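Local coordinates for truncated hemoglobin 4 (Chlamydomonas reinhardtii, PDB 6BME), which binds heme with two protein side chains as axial ligands of the iron and, like other truncated hemoglobins, probably binds oxygen, at residues P28-F33 with L80-K85. Numbering follows the deposited sequence.
Sequences PDLEPF and LTHFDK. With HEM (protoporphyrin IX containing Fe), chain C.
Phe33 and His82 meet as an edge-to-face (T-shaped) aromatic pair. The planes stand at 69° and the centroids are 4.7 Å apart. The CE2–CZ edge of Phe33 points at one face of the imidazole, with CE2 3.5 Å above the plane over its centre. His82 reaches this edge because its CG lies anti to its own carbonyl carbon, chi1 -60°, on a bond directed at the loop.

Apolar contacts lie beside the pair. Leu30 sends its two methyls to different partners. CD2 lies 4.0 Å from CB of His82, and CD1 rests 3.9 Å from CG of Lys85. Leu30 also touches Val86 and His89, further along helix 80-96. The CB of Phe33 packs against the heme vinyl carbon CBC at 3.6 Å.

No direct hydrogen bond joins the segments; two waters make the polar links. One lies in the plane of the imidazole, 2.9 Å from His82 NE2, and donates to the backbone O of Asp29. The other donates to Asp29 OD2 and accepts from Lys85 NZ. These two charged ends remain 4.8 Å apart, OD2 to NZ, and the salt bridge of Lys85 is to Asp27. An alanine in place of His82 would probably leave the Phe33 edge without its aromatic partner and the water on Asp29 O without its second anchor.

The contact joins the loop between helices 10-25 and 39-53 to the first turns of helix 80-96. Phe33 and Phe83 both belong to the heme pocket; Phe83 meets the other vinyl, with CE2 3.6 Å from CAB. The site is the vinyl-side border of the heme pocket in the 2-on-2 globin domain of this protein.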
loop_
_atom_site.group_PDB
_atom_site.type_symbol
_atom_site.label_atom_id
_atom_site.label_comp_id
_atom_site.label_asym_id
_atom_site.label_seq_id
_atom_site.Cartn_x
_atom_site.Cartn_y
_atom_site.Cartn_z
ATOM N N PRO A 28 -8.531 -12.036 -5.876
ATOM C CA PRO A 28 -9.520 -12.653 -4.975
ATOM C C PRO A 28 -9.028 -12.827 -3.553
ATOM O O PRO A 28 -9.856 -12.953 -2.638
ATOM C CB PRO A 28 -9.800 -14.012 -5.640
ATOM C CG PRO A 28 -8.569 -14.284 -6.475
ATOM C CD PRO A 28 -8.136 -12.937 -6.977
ATOM N N ASP A 29 -7.716 -12.847 -3.329
ATOM C CA ASP A 29 -7.192 -12.978 -1.977
ATOM C C ASP A 29 -7.208 -11.667 -1.202
ATOM O O ASP A 29 -7.102 -11.691 0.031
ATOM C CB ASP A 29 -5.769 -13.536 -2.018
ATOM C CG ASP A 29 -5.740 -15.023 -2.357
ATOM O OD1 ASP A 29 -6.782 -15.679 -2.167
ATOM O OD2 ASP A 29 -4.687 -15.527 -2.813
ATOM N N LEU A 30 -7.361 -10.537 -1.879
ATOM C CA LEU A 30 -7.314 -9.226 -1.235
ATOM C C LEU A 30 -8.628 -8.463 -1.294
ATOM O O LEU A 30 -8.955 -7.739 -0.356
ATOM C CB LEU A 30 -6.229 -8.372 -1.884
ATOM C CG LEU A 30 -4.822 -8.961 -1.824
ATOM C CD1 LEU A 30 -3.877 -8.147 -2.680
ATOM C CD2 LEU A 30 -4.344 -9.013 -0.365
ATOM N N GLU A 31 -9.376 -8.590 -2.385
ATOM C CA GLU A 31 -10.626 -7.850 -2.536
ATOM C C GLU A 31 -11.544 -7.934 -1.319
ATOM O O GLU A 31 -12.112 -6.894 -0.942
ATOM C CB GLU A 31 -11.334 -8.340 -3.811
ATOM C CG GLU A 31 -12.733 -7.794 -4.027
ATOM C CD GLU A 31 -13.800 -8.586 -3.279
ATOM O OE1 GLU A 31 -13.639 -9.814 -3.095
ATOM O OE2 GLU A 31 -14.794 -7.969 -2.860
ATOM N N PRO A 32 -11.722 -9.082 -0.653
ATOM C CA PRO A 32 -12.671 -9.108 0.469
ATOM C C PRO A 32 -12.351 -8.115 1.572
ATOM O O PRO A 32 -13.284 -7.667 2.242
ATOM C CB PRO A 32 -12.587 -10.561 0.961
ATOM C CG PRO A 32 -12.263 -11.329 -0.277
ATOM C CD PRO A 32 -11.224 -10.440 -0.949
ATOM N N PHE A 33 -11.082 -7.738 1.774
ATOM C CA PHE A 33 -10.769 -6.719 2.779
ATOM C C PHE A 33 -11.300 -5.344 2.398
ATOM O O PHE A 33 -11.413 -4.474 3.267
ATOM C CB PHE A 33 -9.259 -6.622 3.016
ATOM C CG PHE A 33 -8.683 -7.832 3.691
ATOM C CD1 PHE A 33 -8.881 -8.034 5.053
ATOM C CD2 PHE A 33 -7.969 -8.776 2.966
ATOM C CE1 PHE A 33 -8.367 -9.154 5.693
ATOM C CE2 PHE A 33 -7.458 -9.912 3.588
ATOM C CZ PHE A 33 -7.652 -10.097 4.966
ATOM N N LEU A 80 0.678 -11.605 6.910
ATOM C CA LEU A 80 1.862 -11.246 6.143
ATOM C C LEU A 80 1.738 -11.652 4.679
ATOM O O LEU A 80 2.326 -11.002 3.804
ATOM C CB LEU A 80 3.101 -11.893 6.770
ATOM C CG LEU A 80 3.617 -11.271 8.070
ATOM C CD1 LEU A 80 4.758 -12.085 8.611
ATOM C CD2 LEU A 80 4.048 -9.806 7.857
ATOM N N THR A 81 1.015 -12.738 4.389
ATOM C CA THR A 81 0.812 -13.107 2.993
ATOM C C THR A 81 0.018 -12.017 2.282
ATOM O O THR A 81 0.323 -11.648 1.145
ATOM C CB THR A 81 0.091 -14.453 2.888
ATOM O OG1 THR A 81 0.788 -15.440 3.670
ATOM C CG2 THR A 81 0.051 -14.936 1.435
ATOM N N HIS A 82 -0.989 -11.467 2.952
ATOM C CA HIS A 82 -1.729 -10.367 2.351
ATOM C C HIS A 82 -0.825 -9.160 2.130
ATOM O O HIS A 82 -0.847 -8.558 1.047
ATOM C CB HIS A 82 -2.924 -10.009 3.227
ATOM C CG HIS A 82 -3.881 -11.145 3.424
ATOM N ND1 HIS A 82 -4.334 -11.528 4.665
ATOM C CD2 HIS A 82 -4.454 -11.991 2.536
ATOM C CE1 HIS A 82 -5.160 -12.551 4.534
ATOM N NE2 HIS A 82 -5.240 -12.859 3.254
ATOM N N PHE A 83 -0.003 -8.809 3.135
ATOM C CA PHE A 83 0.920 -7.680 2.994
ATOM C C PHE A 83 1.857 -7.880 1.811
ATOM O O PHE A 83 2.105 -6.949 1.034
ATOM C CB PHE A 83 1.748 -7.477 4.264
ATOM C CG PHE A 83 2.813 -6.408 4.123
ATOM C CD1 PHE A 83 4.066 -6.707 3.588
ATOM C CD2 PHE A 83 2.553 -5.094 4.502
ATOM C CE1 PHE A 83 5.031 -5.722 3.434
ATOM C CE2 PHE A 83 3.517 -4.100 4.362
ATOM C CZ PHE A 83 4.757 -4.411 3.823
ATOM N N ASP A 84 2.441 -9.080 1.700
ATOM C CA ASP A 84 3.390 -9.334 0.622
ATOM C C ASP A 84 2.719 -9.280 -0.743
ATOM O O ASP A 84 3.383 -8.971 -1.743
ATOM C CB ASP A 84 4.077 -10.687 0.824
ATOM C CG ASP A 84 4.989 -10.699 2.037
ATOM O OD1 ASP A 84 5.428 -9.606 2.453
ATOM O OD2 ASP A 84 5.273 -11.796 2.582
ATOM N N LYS A 85 1.425 -9.617 -0.817
ATOM C CA LYS A 85 0.729 -9.546 -2.099
ATOM C C LYS A 85 0.440 -8.095 -2.476
ATOM O O LYS A 85 0.634 -7.702 -3.632
ATOM C CB LYS A 85 -0.564 -10.371 -2.050
ATOM C CG LYS A 85 -1.101 -10.791 -3.424
ATOM C CD LYS A 85 -0.166 -11.817 -4.113
ATOM C CE LYS A 85 -0.597 -12.098 -5.547
ATOM N NZ LYS A 85 -1.949 -12.746 -5.568
HETATM C CHA HEM C . -6.544 1.861 5.145
HETATM C CHB HEM C . -1.940 2.594 3.874
HETATM C CHC HEM C . -1.299 -2.206 3.915
HETATM C CHD HEM C . -6.081 -2.698 3.489
HETATM C C1A HEM C . -5.376 2.528 4.846
HETATM C C2A HEM C . -5.134 3.965 4.819
HETATM C C3A HEM C . -3.849 4.137 4.452
HETATM C C4A HEM C . -3.243 2.843 4.242
HETATM C CMA HEM C . -3.071 5.457 4.279
HETATM C CAA HEM C . -6.155 5.097 5.157
HETATM C CBA HEM C . -7.367 5.075 4.225
HETATM C CGA HEM C . -8.258 6.291 4.395
HETATM O O1A HEM C . -8.818 6.502 5.517
HETATM O O2A HEM C . -8.421 7.034 3.383
HETATM C C1B HEM C . -1.330 1.355 3.907
HETATM C C2B HEM C . 0.093 1.086 3.965
HETATM C C3B HEM C . 0.249 -0.246 3.990
HETATM C C4B HEM C . -1.058 -0.853 3.917
HETATM C CMB HEM C . 1.211 2.152 4.027
HETATM C CAB HEM C . 1.545 -1.091 4.033
HETATM C CBB HEM C . 2.735 -0.650 3.628
HETATM C C1C HEM C . -2.535 -2.758 3.706
HETATM C C2C HEM C . -2.798 -4.133 3.400
HETATM C C3C HEM C . -4.111 -4.289 3.251
HETATM C C4C HEM C . -4.737 -2.999 3.488
HETATM C CMC HEM C . -1.708 -5.214 3.238
HETATM C CAC HEM C . -4.796 -5.623 2.898
HETATM C CBC HEM C . -5.874 -5.646 2.109
HETATM C C1D HEM C . -6.623 -1.523 3.981
HETATM C C2D HEM C . -8.024 -1.269 4.248
HETATM C C3D HEM C . -8.144 -0.018 4.693
HETATM C C4D HEM C . -6.828 0.572 4.734
HETATM C CMD HEM C . -9.156 -2.284 4.016
HETATM C CAD HEM C . -9.445 0.741 5.085
HETATM C CBD HEM C . -9.893 0.338 6.483
HETATM C CGD HEM C . -11.187 1.067 6.767
HETATM O O1D HEM C . -11.304 2.259 6.384
HETATM O O2D HEM C . -12.086 0.461 7.391
HETATM N NA HEM C . -4.213 1.894 4.477
HETATM N NB HEM C . -2.007 0.145 3.884
HETATM N NC HEM C . -3.739 -2.100 3.763
HETATM N ND HEM C . -5.913 -0.376 4.303
HETATM FE FE HEM C . -3.968 -0.118 4.084
HETATM O O HOH W 1 -2.403 -13.957 -2.717
HETATM O O HOH W 2 -6.405 -14.496 1.198
#